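Local coordinates for protein pngf-ii (Elizabethkingia meningoseptica, PDB 4R4X) that removes N-linked glycans from glycoproteins as a peptide:N-glycosidase, presumably by hydrolysing the bond between the asparagine side chain and the innermost sugar, at residues 190-196 with 356-362; 240-246 with 305-311; 248-254 with 344-350. All blocks are in the same frame, centred on the assembly; numbering follows the deposited sequence.

Contact 1 (190-196 with 356-362); sequences VFENETI and GGHQISL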
loop_
_atom_site.group_PDB
_atom_site.type_symbol
_atom_site.label_atom_id
_atom_site.label_comp_id
_atom_site.label_asym_id
_atom_site.label_seq_id
_atom_site.Cartn_x
_atom_site.Cartn_y
_atom_site.Cartn_z
ATOM N N VAL A 190 3.279 0.539 -11.751
ATOM C CA VAL A 190 3.221 1.759 -12.534
ATOM C C VAL A 190 4.611 2.139 -13.031
ATOM O O VAL A 190 4.836 2.127 -14.238
ATOM C CB VAL A 190 2.593 2.925 -11.739
ATOM C CG1 VAL A 190 2.419 4.138 -12.630
ATOM C CG2 VAL A 190 1.256 2.509 -11.167
ATOM N N PHE A 191 5.525 2.483 -12.115
ATOM C CA PHE A 191 6.901 2.883 -12.486
ATOM C C PHE A 191 7.921 2.074 -11.718
ATOM O O PHE A 191 7.715 1.730 -10.539
ATOM C CB PHE A 191 7.185 4.383 -12.260
ATOM C CG PHE A 191 6.267 5.314 -13.003
ATOM C CD1 PHE A 191 6.157 5.278 -14.381
ATOM C CD2 PHE A 191 5.532 6.270 -12.315
ATOM C CE1 PHE A 191 5.317 6.140 -15.051
ATOM C CE2 PHE A 191 4.665 7.111 -12.972
ATOM C CZ PHE A 191 4.565 7.060 -14.354
ATOM N N GLU A 192 9.033 1.762 -12.382
ATOM C CA GLU A 192 10.153 1.085 -11.742
ATOM C C GLU A 192 11.464 1.776 -12.112
ATOM O O GLU A 192 11.787 1.887 -13.289
ATOM C CB GLU A 192 10.209 -0.386 -12.168
ATOM C CG GLU A 192 11.297 -1.160 -11.446
ATOM C CD GLU A 192 11.118 -2.675 -11.536
ATOM O OE1 GLU A 192 11.573 -3.379 -10.600
ATOM O OE2 GLU A 192 10.504 -3.158 -12.519
ATOM N N ASN A 193 12.172 2.268 -11.097
ATOM C CA ASN A 193 13.398 3.019 -11.257
ATOM C C ASN A 193 13.350 4.042 -12.402
ATOM O O ASN A 193 14.217 4.047 -13.251
ATOM C CB ASN A 193 14.571 2.041 -11.450
ATOM C CG ASN A 193 14.694 1.047 -10.290
ATOM O OD1 ASN A 193 14.493 1.398 -9.121
ATOM N ND2 ASN A 193 15.010 -0.196 -10.609
ATOM N N GLU A 194 12.348 4.910 -12.388
ATOM C CA GLU A 194 12.170 5.943 -13.412
ATOM C C GLU A 194 12.772 7.259 -12.989
ATOM O O GLU A 194 12.472 7.769 -11.918
ATOM C CB GLU A 194 10.688 6.232 -13.696
ATOM C CG GLU A 194 9.995 5.358 -14.713
ATOM C CD GLU A 194 10.757 5.105 -16.004
ATOM O OE1 GLU A 194 10.831 3.904 -16.364
ATOM O OE2 GLU A 194 11.249 6.061 -16.648
ATOM N N THR A 195 13.559 7.840 -13.879
ATOM C CA THR A 195 14.096 9.178 -13.664
ATOM C C THR A 195 13.039 10.271 -13.742
ATOM O O THR A 195 12.204 10.292 -14.650
ATOM C CB THR A 195 15.169 9.461 -14.707
ATOM O OG1 THR A 195 16.249 8.551 -14.481
ATOM C CG2 THR A 195 15.638 10.890 -14.623
ATOM N N ILE A 196 13.095 11.175 -12.783
ATOM C CA ILE A 196 12.358 12.437 -12.813
ATOM C C ILE A 196 13.418 13.533 -12.639
ATOM O O ILE A 196 14.119 13.561 -11.634
ATOM C CB ILE A 196 11.267 12.523 -11.730
ATOM C CG1 ILE A 196 10.257 11.383 -11.918
ATOM C CG2 ILE A 196 10.550 13.875 -11.842
ATOM C CD1 ILE A 196 9.108 11.334 -10.924
ATOM N N GLY A 356 20.358 15.454 -13.118
ATOM C CA GLY A 356 20.362 14.089 -12.584
ATOM C C GLY A 356 18.993 13.796 -11.980
ATOM O O GLY A 356 18.390 12.763 -12.236
ATOM N N GLY A 357 18.512 14.726 -11.162
ATOM C CA GLY A 357 17.155 14.675 -10.635
ATOM C C GLY A 357 16.966 13.601 -9.586
ATOM O O GLY A 357 17.704 13.549 -8.596
ATOM N N HIS A 358 15.943 12.777 -9.804
ATOM C CA HIS A 358 15.461 11.779 -8.862
ATOM C C HIS A 358 15.145 10.502 -9.605
ATOM O O HIS A 358 14.964 10.513 -10.819
ATOM C CB HIS A 358 14.168 12.245 -8.174
ATOM C CG HIS A 358 14.330 13.524 -7.435
ATOM N ND1 HIS A 358 14.435 13.573 -6.065
ATOM C CD2 HIS A 358 14.466 14.795 -7.872
ATOM C CE1 HIS A 358 14.584 14.830 -5.685
ATOM N NE2 HIS A 358 14.625 15.584 -6.763
ATOM N N GLN A 359 15.078 9.402 -8.868
ATOM C CA GLN A 359 14.613 8.123 -9.381
ATOM C C GLN A 359 13.474 7.654 -8.468
ATOM O O GLN A 359 13.622 7.696 -7.240
ATOM C CB GLN A 359 15.755 7.125 -9.310
ATOM C CG GLN A 359 15.543 5.887 -10.102
ATOM C CD GLN A 359 16.844 5.125 -10.152
ATOM O OE1 GLN A 359 17.779 5.545 -10.821
ATOM N NE2 GLN A 359 16.935 4.065 -9.381
ATOM N N ILE A 360 12.361 7.221 -9.057
ATOM C CA ILE A 360 11.278 6.624 -8.278
ATOM C C ILE A 360 10.780 5.279 -8.819
ATOM O O ILE A 360 11.034 4.902 -9.983
ATOM C CB ILE A 360 10.045 7.563 -8.162
ATOM C CG1 ILE A 360 9.270 7.580 -9.475
ATOM C CG2 ILE A 360 10.474 8.957 -7.757
ATOM C CD1 ILE A 360 7.900 8.196 -9.392
ATOM N N SER A 361 10.088 4.570 -7.926
ATOM C CA SER A 361 9.221 3.456 -8.250
ATOM C C SER A 361 7.848 3.769 -7.680
ATOM O O SER A 361 7.743 4.491 -6.695
ATOM C CB SER A 361 9.759 2.146 -7.666
ATOM O OG SER A 361 11.050 1.871 -8.241
ATOM N N LEU A 362 6.813 3.232 -8.308
ATOM C CA LEU A 362 5.439 3.479 -7.912
ATOM C C LEU A 362 4.541 2.301 -8.271
ATOM O O LEU A 362 4.605 1.781 -9.405
ATOM C CB LEU A 362 4.921 4.720 -8.618
ATOM C CG LEU A 362 3.471 5.104 -8.381
ATOM C CD1 LEU A 362 3.328 5.571 -6.952
ATOM C CD2 LEU A 362 3.068 6.187 -9.372
HETATM O O HOH W 1 13.453 3.622 -7.469
#
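An edge strand can turn a corner without losing its partner if bulges absorb the extra residues, and 190-196 against 356-362 is a worked example. The strands are antiparallel, although the N-to-C directions of 194-196 and 358-362 make 134°, well short of the 180° of straight antiparallel strands. At one end a classic bulge sets Val190 and Phe191 opposite Leu362: Val190 N and Phe191 N both donate to Leu362 O, at 3.0 and 2.9 Å, and Leu362 N returns a bond to Phe191 O (2.8 Å). The chain then bends at Glu192 and Asn193. Asn193, with positive phi, forms a G1 bulge with Glu194 opposite Ile360, and the register moves by one. Regular pairing resumes with Glu194 N to Ile360 O (2.7 Å), Ile360 N to Glu194 O (2.9 Å) and the mutual bonds of Ile196 and His358.

Side chains secure the corner too. Ser361 OG accepts from Asn193 N at 3.1 Å, and a water joins it to Asn193 OD1. On the face bearing Phe191, Ile196, Ile360 and Leu362 the contacts are apolar: Phe191 CD2 meets Leu362 CD2 (3.8 Å), and Ile196 CD1 meets Ile360 CD1 (3.7 Å). Glu194 rises from this face as well, but its carboxylate turns aside to a salt bridge with Arg210.

Strand 186-196 borders a four-stranded sheet, with 358-367 between it and 231-240. The apolar face packs on strands 216-222 and 343-350 of the nine-stranded sheet, a sandwich consistent with the jelly-roll domains of PNGase F, and His358 reaches Asp243 in the loop beyond 231-240.

Contact 2 (240-246 with 305-311); sequences SNGDAYD and PFGIGHF
Loops without regular structure can be shaped by side chains that fold back on the backbone. Here 240-246, between strands 231-240 and 248-253, packs on 305-311, which follows strand 297-303: loop-on-loop packing beyond the strand ends. The segments run in opposite senses, with Ala244 CA 4.1 Å from Gly307 CA and Tyr245 CA 4.7 Å from Phe306 CA. One direct hydrogen bond joins them, Ser240 N to Ile308 O (2.8 Å).

Ser240 (chi1 t) makes an ST turn: its OG accepts from Gly242 N (2.9 Å) and donates to Asp243 O (2.6 Å). Asp243 (t) follows with an Asx turn, OD1 accepting from Tyr245 N at 3.2 Å, while its OD2 forms a salt bridge with Arg247 and a hydrogen bond with His358. Gly242 (phi/psi 146/-35) sets its CA 3.7 Å from the centroid of the His310 ring (t, chi2 84°), over the face. Phe311 (m, chi2 84°) brings its CZ within 3.7 Å of Ala244 CB and its CE1 within 3.3 Å of Gly242 O, at the ring edge. Phe306 (m, chi2 -92°) receives Asp246 CB (chi1 p) over its face, 3.8 Å from the centroid. Gly307 (68/31) donates its N to a water (3.0 Å) lying 2.8 Å from Asp243 O and 2.6 Å from Tyr245 O.

Hydrogen bonds thus shape 240-246 from within, whereas its meeting with 305-311 rests mostly on aromatic rings touching backbone and CB atoms, His310 and Phe306 by a face.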
loop_
_atom_site.group_PDB
_atom_site.type_symbol
_atom_site.label_atom_id
_atom_site.label_comp_id
_atom_site.label_asym_id
_atom_site.label_seq_id
_atom_site.Cartn_x
_atom_site.Cartn_y
_atom_site.Cartn_z
ATOM N N SER A 240 17.441 10.602 -4.574
ATOM C CA SER A 240 18.106 11.583 -5.415
ATOM C C SER A 240 19.110 10.904 -6.333
ATOM O O SER A 240 19.836 10.013 -5.900
ATOM C CB SER A 240 18.851 12.645 -4.588
ATOM O OG SER A 240 19.629 13.507 -5.420
ATOM N N ASN A 241 19.127 11.351 -7.590
ATOM C CA ASN A 241 20.175 11.049 -8.561
ATOM C C ASN A 241 21.010 12.281 -8.872
ATOM O O ASN A 241 21.567 12.397 -9.974
ATOM C CB ASN A 241 19.565 10.551 -9.887
ATOM C CG ASN A 241 19.163 9.092 -9.851
ATOM O OD1 ASN A 241 19.284 8.395 -8.844
ATOM N ND2 ASN A 241 18.679 8.617 -10.972
ATOM N N GLY A 242 21.070 13.228 -7.941
ATOM C CA GLY A 242 21.817 14.447 -8.168
ATOM C C GLY A 242 21.234 15.677 -7.523
ATOM O O GLY A 242 21.974 16.549 -7.090
ATOM N N ASP A 243 19.908 15.766 -7.460
ATOM C CA ASP A 243 19.256 16.942 -6.906
ATOM C C ASP A 243 19.470 16.961 -5.389
ATOM O O ASP A 243 19.237 15.963 -4.729
ATOM C CB ASP A 243 17.761 16.897 -7.258
ATOM C CG ASP A 243 16.996 18.154 -6.844
ATOM O OD1 ASP A 243 17.612 19.147 -6.414
ATOM O OD2 ASP A 243 15.742 18.141 -6.950
ATOM N N ALA A 244 19.898 18.092 -4.843
ATOM C CA ALA A 244 20.154 18.230 -3.412
ATOM C C ALA A 244 18.933 18.667 -2.586
ATOM O O ALA A 244 18.976 18.604 -1.363
ATOM C CB ALA A 244 21.277 19.231 -3.187
ATOM N N TYR A 245 17.868 19.119 -3.243
ATOM C CA TYR A 245 16.825 19.888 -2.563
ATOM C C TYR A 245 15.571 19.129 -2.171
ATOM O O TYR A 245 15.327 18.015 -2.627
ATOM C CB TYR A 245 16.475 21.119 -3.406
ATOM C CG TYR A 245 17.636 22.069 -3.536
ATOM C CD1 TYR A 245 17.938 22.962 -2.521
ATOM C CD2 TYR A 245 18.447 22.060 -4.665
ATOM C CE1 TYR A 245 19.010 23.837 -2.626
ATOM C CE2 TYR A 245 19.526 22.927 -4.786
ATOM C CZ TYR A 245 19.802 23.811 -3.762
ATOM O OH TYR A 245 20.856 24.677 -3.879
ATOM N N ASP A 246 14.799 19.762 -1.283
ATOM C CA ASP A 246 13.544 19.217 -0.757
ATOM C C ASP A 246 12.368 19.651 -1.650
ATOM O O ASP A 246 11.801 20.753 -1.506
ATOM C CB ASP A 246 13.310 19.608 0.712
ATOM C CG ASP A 246 13.290 21.118 0.958
ATOM O OD1 ASP A 246 13.984 21.875 0.246
ATOM O OD2 ASP A 246 12.563 21.555 1.902
ATOM N N PRO A 305 13.170 14.397 0.625
ATOM C CA PRO A 305 14.151 14.878 1.543
ATOM C C PRO A 305 15.282 15.568 0.774
ATOM O O PRO A 305 15.227 15.643 -0.437
ATOM C CB PRO A 305 14.578 13.602 2.263
ATOM C CG PRO A 305 14.480 12.555 1.222
ATOM C CD PRO A 305 13.292 12.946 0.399
ATOM N N PHE A 306 16.247 16.132 1.483
ATOM C CA PHE A 306 17.404 16.752 0.857
ATOM C C PHE A 306 18.451 15.706 0.445
ATOM O O PHE A 306 19.192 15.204 1.287
ATOM C CB PHE A 306 18.056 17.701 1.831
ATOM C CG PHE A 306 17.281 18.959 2.120
ATOM C CD1 PHE A 306 17.494 20.114 1.370
ATOM C CD2 PHE A 306 16.431 19.029 3.205
ATOM C CE1 PHE A 306 16.849 21.301 1.696
ATOM C CE2 PHE A 306 15.766 20.196 3.514
ATOM C CZ PHE A 306 15.972 21.334 2.762
ATOM N N GLY A 307 18.460 15.349 -0.827
ATOM C CA GLY A 307 19.567 14.615 -1.471
ATOM C C GLY A 307 19.844 13.183 -1.075
ATOM O O GLY A 307 21.008 12.704 -1.136
ATOM N N ILE A 308 18.799 12.466 -0.702
ATOM C CA ILE A 308 18.977 11.106 -0.204
ATOM C C ILE A 308 19.552 10.136 -1.244
ATOM O O ILE A 308 19.164 10.126 -2.416
ATOM C CB ILE A 308 17.680 10.532 0.380
ATOM C CG1 ILE A 308 17.997 9.326 1.274
ATOM C CG2 ILE A 308 16.702 10.137 -0.734
ATOM C CD1 ILE A 308 16.812 8.848 2.066
ATOM N N GLY A 309 20.499 9.338 -0.785
ATOM C CA GLY A 309 21.157 8.368 -1.624
ATOM C C GLY A 309 22.361 8.999 -2.262
ATOM O O GLY A 309 23.490 8.700 -1.874
ATOM N N HIS A 310 22.120 9.919 -3.190
ATOM C CA HIS A 310 23.204 10.542 -3.954
ATOM C C HIS A 310 24.260 11.219 -3.086
ATOM O O HIS A 310 25.464 11.069 -3.322
ATOM C CB HIS A 310 22.663 11.543 -4.954
ATOM C CG HIS A 310 23.704 12.075 -5.891
ATOM N ND1 HIS A 310 24.088 11.407 -7.036
ATOM C CD2 HIS A 310 24.447 13.206 -5.845
ATOM C CE1 HIS A 310 25.028 12.105 -7.654
ATOM N NE2 HIS A 310 25.249 13.207 -6.959
ATOM N N PHE A 311 23.815 11.966 -2.088
ATOM C CA PHE A 311 24.733 12.680 -1.242
ATOM C C PHE A 311 25.219 11.927 0.016
ATOM O O PHE A 311 25.953 12.503 0.798
ATOM C CB PHE A 311 24.086 14.016 -0.845
ATOM C CG PHE A 311 23.958 14.971 -1.992
ATOM C CD1 PHE A 311 22.895 14.898 -2.860
ATOM C CD2 PHE A 311 24.933 15.937 -2.219
ATOM C CE1 PHE A 311 22.794 15.770 -3.942
ATOM C CE2 PHE A 311 24.845 16.817 -3.293
ATOM C CZ PHE A 311 23.762 16.734 -4.156
HETATM O O HOH W 2 16.846 15.937 -3.252
#

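Contact 3 (248-254 with 344-350); sequences TGDVFII and ILIGAFI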
loop_
_atom_site.group_PDB
_atom_site.type_symbol
_atom_site.label_atom_id
_atom_site.label_comp_id
_atom_site.label_asym_id
_atom_site.label_seq_id
_atom_site.Cartn_x
_atom_site.Cartn_y
_atom_site.Cartn_z
ATOM N N THR A 248 8.767 19.526 -3.970
ATOM C CA THR A 248 7.369 19.208 -3.953
ATOM C C THR A 248 7.143 18.089 -4.945
ATOM O O THR A 248 7.655 18.140 -6.086
ATOM C CB THR A 248 6.544 20.440 -4.361
ATOM O OG1 THR A 248 6.844 21.525 -3.465
ATOM C CG2 THR A 248 5.065 20.125 -4.311
ATOM N N GLY A 249 6.436 17.076 -4.470
ATOM C CA GLY A 249 6.021 15.925 -5.240
ATOM C C GLY A 249 4.518 15.634 -5.160
ATOM O O GLY A 249 3.822 15.977 -4.186
ATOM N N ASP A 250 4.018 15.000 -6.210
ATOM C CA ASP A 250 2.640 14.518 -6.247
ATOM C C ASP A 250 2.611 13.233 -7.040
ATOM O O ASP A 250 3.278 13.118 -8.069
ATOM C CB ASP A 250 1.732 15.508 -6.993
ATOM C CG ASP A 250 0.811 16.308 -6.080
ATOM O OD1 ASP A 250 0.647 16.000 -4.882
ATOM O OD2 ASP A 250 0.218 17.276 -6.591
ATOM N N VAL A 251 1.815 12.292 -6.572
ATOM C CA VAL A 251 1.300 11.208 -7.388
ATOM C C VAL A 251 -0.145 11.599 -7.647
ATOM O O VAL A 251 -0.900 11.914 -6.706
ATOM C CB VAL A 251 1.367 9.863 -6.673
ATOM C CG1 VAL A 251 0.812 8.762 -7.558
ATOM C CG2 VAL A 251 2.800 9.562 -6.264
ATOM N N PHE A 252 -0.506 11.632 -8.924
ATOM C CA PHE A 252 -1.783 12.175 -9.345
ATOM C C PHE A 252 -2.434 11.285 -10.379
ATOM O O PHE A 252 -1.768 10.464 -11.018
ATOM C CB PHE A 252 -1.627 13.603 -9.897
ATOM C CG PHE A 252 -0.766 13.713 -11.128
ATOM C CD1 PHE A 252 0.599 13.894 -11.027
ATOM C CD2 PHE A 252 -1.335 13.651 -12.398
ATOM C CE1 PHE A 252 1.400 13.990 -12.166
ATOM C CE2 PHE A 252 -0.550 13.771 -13.537
ATOM C CZ PHE A 252 0.832 13.921 -13.422
ATOM N N ILE A 253 -3.744 11.420 -10.484
ATOM C CA ILE A 253 -4.515 10.858 -11.584
ATOM C C ILE A 253 -5.251 11.996 -12.282
ATOM O O ILE A 253 -5.450 13.085 -11.708
ATOM C CB ILE A 253 -5.495 9.740 -11.145
ATOM C CG1 ILE A 253 -6.502 10.252 -10.122
ATOM C CG2 ILE A 253 -4.727 8.554 -10.558
ATOM C CD1 ILE A 253 -7.615 9.289 -9.780
ATOM N N ILE A 254 -5.667 11.746 -13.528
ATOM C CA ILE A 254 -6.298 12.768 -14.331
ATOM C C ILE A 254 -7.755 12.376 -14.610
ATOM O O ILE A 254 -8.012 11.486 -15.441
ATOM C CB ILE A 254 -5.527 12.997 -15.651
ATOM C CG1 ILE A 254 -4.105 13.468 -15.351
ATOM C CG2 ILE A 254 -6.249 14.038 -16.504
ATOM C CD1 ILE A 254 -3.195 13.562 -16.545
ATOM N N ILE A 344 -6.845 4.443 -16.352
ATOM C CA ILE A 344 -6.581 5.777 -15.783
ATOM C C ILE A 344 -5.267 6.317 -16.287
ATOM O O ILE A 344 -4.353 5.536 -16.591
ATOM C CB ILE A 344 -6.548 5.730 -14.246
ATOM C CG1 ILE A 344 -5.338 4.932 -13.730
ATOM C CG2 ILE A 344 -7.849 5.158 -13.732
ATOM C CD1 ILE A 344 -5.220 4.834 -12.215
ATOM N N LEU A 345 -5.188 7.637 -16.410
ATOM C CA LEU A 345 -3.923 8.320 -16.574
ATOM C C LEU A 345 -3.379 8.627 -15.172
ATOM O O LEU A 345 -3.990 9.412 -14.428
ATOM C CB LEU A 345 -4.103 9.631 -17.343
ATOM C CG LEU A 345 -4.523 9.487 -18.807
ATOM C CD1 LEU A 345 -5.044 10.811 -19.348
ATOM C CD2 LEU A 345 -3.343 9.012 -19.645
ATOM N N ILE A 346 -2.228 8.033 -14.857
ATOM C CA ILE A 346 -1.577 8.165 -13.547
ATOM C C ILE A 346 -0.138 8.663 -13.718
ATOM O O ILE A 346 0.596 8.220 -14.615
ATOM C CB ILE A 346 -1.644 6.859 -12.719
ATOM C CG1 ILE A 346 -0.886 6.995 -11.380
ATOM C CG2 ILE A 346 -1.081 5.674 -13.495
ATOM C CD1 ILE A 346 -1.287 5.954 -10.359
ATOM N N GLY A 347 0.245 9.624 -12.879
ATOM C CA GLY A 347 1.546 10.260 -13.022
ATOM C C GLY A 347 2.241 10.579 -11.728
ATOM O O GLY A 347 1.677 10.475 -10.640
ATOM N N ALA A 348 3.505 10.946 -11.865
ATOM C CA ALA A 348 4.274 11.400 -10.731
ATOM C C ALA A 348 4.983 12.674 -11.154
ATOM O O ALA A 348 5.392 12.802 -12.306
ATOM C CB ALA A 348 5.261 10.335 -10.316
ATOM N N PHE A 349 5.065 13.623 -10.227
ATOM C CA PHE A 349 5.709 14.914 -10.431
ATOM C C PHE A 349 6.693 15.132 -9.301
ATOM O O PHE A 349 6.360 14.898 -8.142
ATOM C CB PHE A 349 4.658 16.037 -10.420
ATOM C CG PHE A 349 5.198 17.425 -10.178
ATOM C CD1 PHE A 349 5.911 18.108 -11.155
ATOM C CD2 PHE A 349 4.935 18.085 -8.981
ATOM C CE1 PHE A 349 6.380 19.394 -10.924
ATOM C CE2 PHE A 349 5.379 19.380 -8.751
ATOM C CZ PHE A 349 6.101 20.041 -9.720
ATOM N N ILE A 350 7.907 15.548 -9.643
ATOM C CA ILE A 350 8.820 16.155 -8.668
ATOM C C ILE A 350 9.401 17.418 -9.316
ATOM O O ILE A 350 10.177 17.343 -10.274
ATOM C CB ILE A 350 9.949 15.201 -8.225
ATOM C CG1 ILE A 350 9.369 13.928 -7.594
ATOM C CG2 ILE A 350 10.851 15.928 -7.223
ATOM C CD1 ILE A 350 10.384 12.837 -7.315
#
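Phe349, Leu345 and Phe252 bury the most surface where two interior strands of the nine-stranded antiparallel sheet pair, 343-350 lying between 216-222 and 248-253. Strands 248-253 and 344-350 are antiparallel at 169°, in unbroken register. Phe349 exchanges backbone bonds with Asp250 (Phe349 N to Asp250 O 2.8 Å, Asp250 N to Phe349 O 3.0 Å), and its ring reaches back along the partner strand, CE2 lying 3.7 Å from Thr248 O. Phe252, in the p rotamer, lays its ring across the neighbouring backbone: Gly347 CA sits 3.9 Å from the centroid, over the face, where a CB would collide with Phe252 CZ. Phe296 meets the same phenylalanine edge-to-face. Leu345 closes the ladder, its O accepting from Ile254 N (3.0 Å) and its CB 4.0 Å from Ile254 CB. Val251, Ile253, Ile346 and Ala348 occupy the opposite face, where Val251 and Ala348 meet strand 358-367. Between the two segments all hydrogen bonds are main-chain; the side chains add apolar contacts and the CH-pi contact of Phe252 on Gly347.

Followed from the N terminus, the chain lays down 190-196 and waits 159 residues before 356-362 closes contact 1, the widest of the three loops. Both other contacts are nested inside it. Segment 240-246 leads almost directly into 248-254; the former is met again at 305-311, the latter only at 344-350, so contacts 2 and 3 cross. Contact 1 belongs to the four-stranded sheet that ends in 186-196 and contact 3 to the nine-stranded sheet, and they pack face to face, Ile360 CD1 lying 3.5 Å from Ala348 CB. Contact 2 ties together loops at the end of this sandwich, joined to contact 1 through Asn241 N and Gly357 O, 2.8 Å apart.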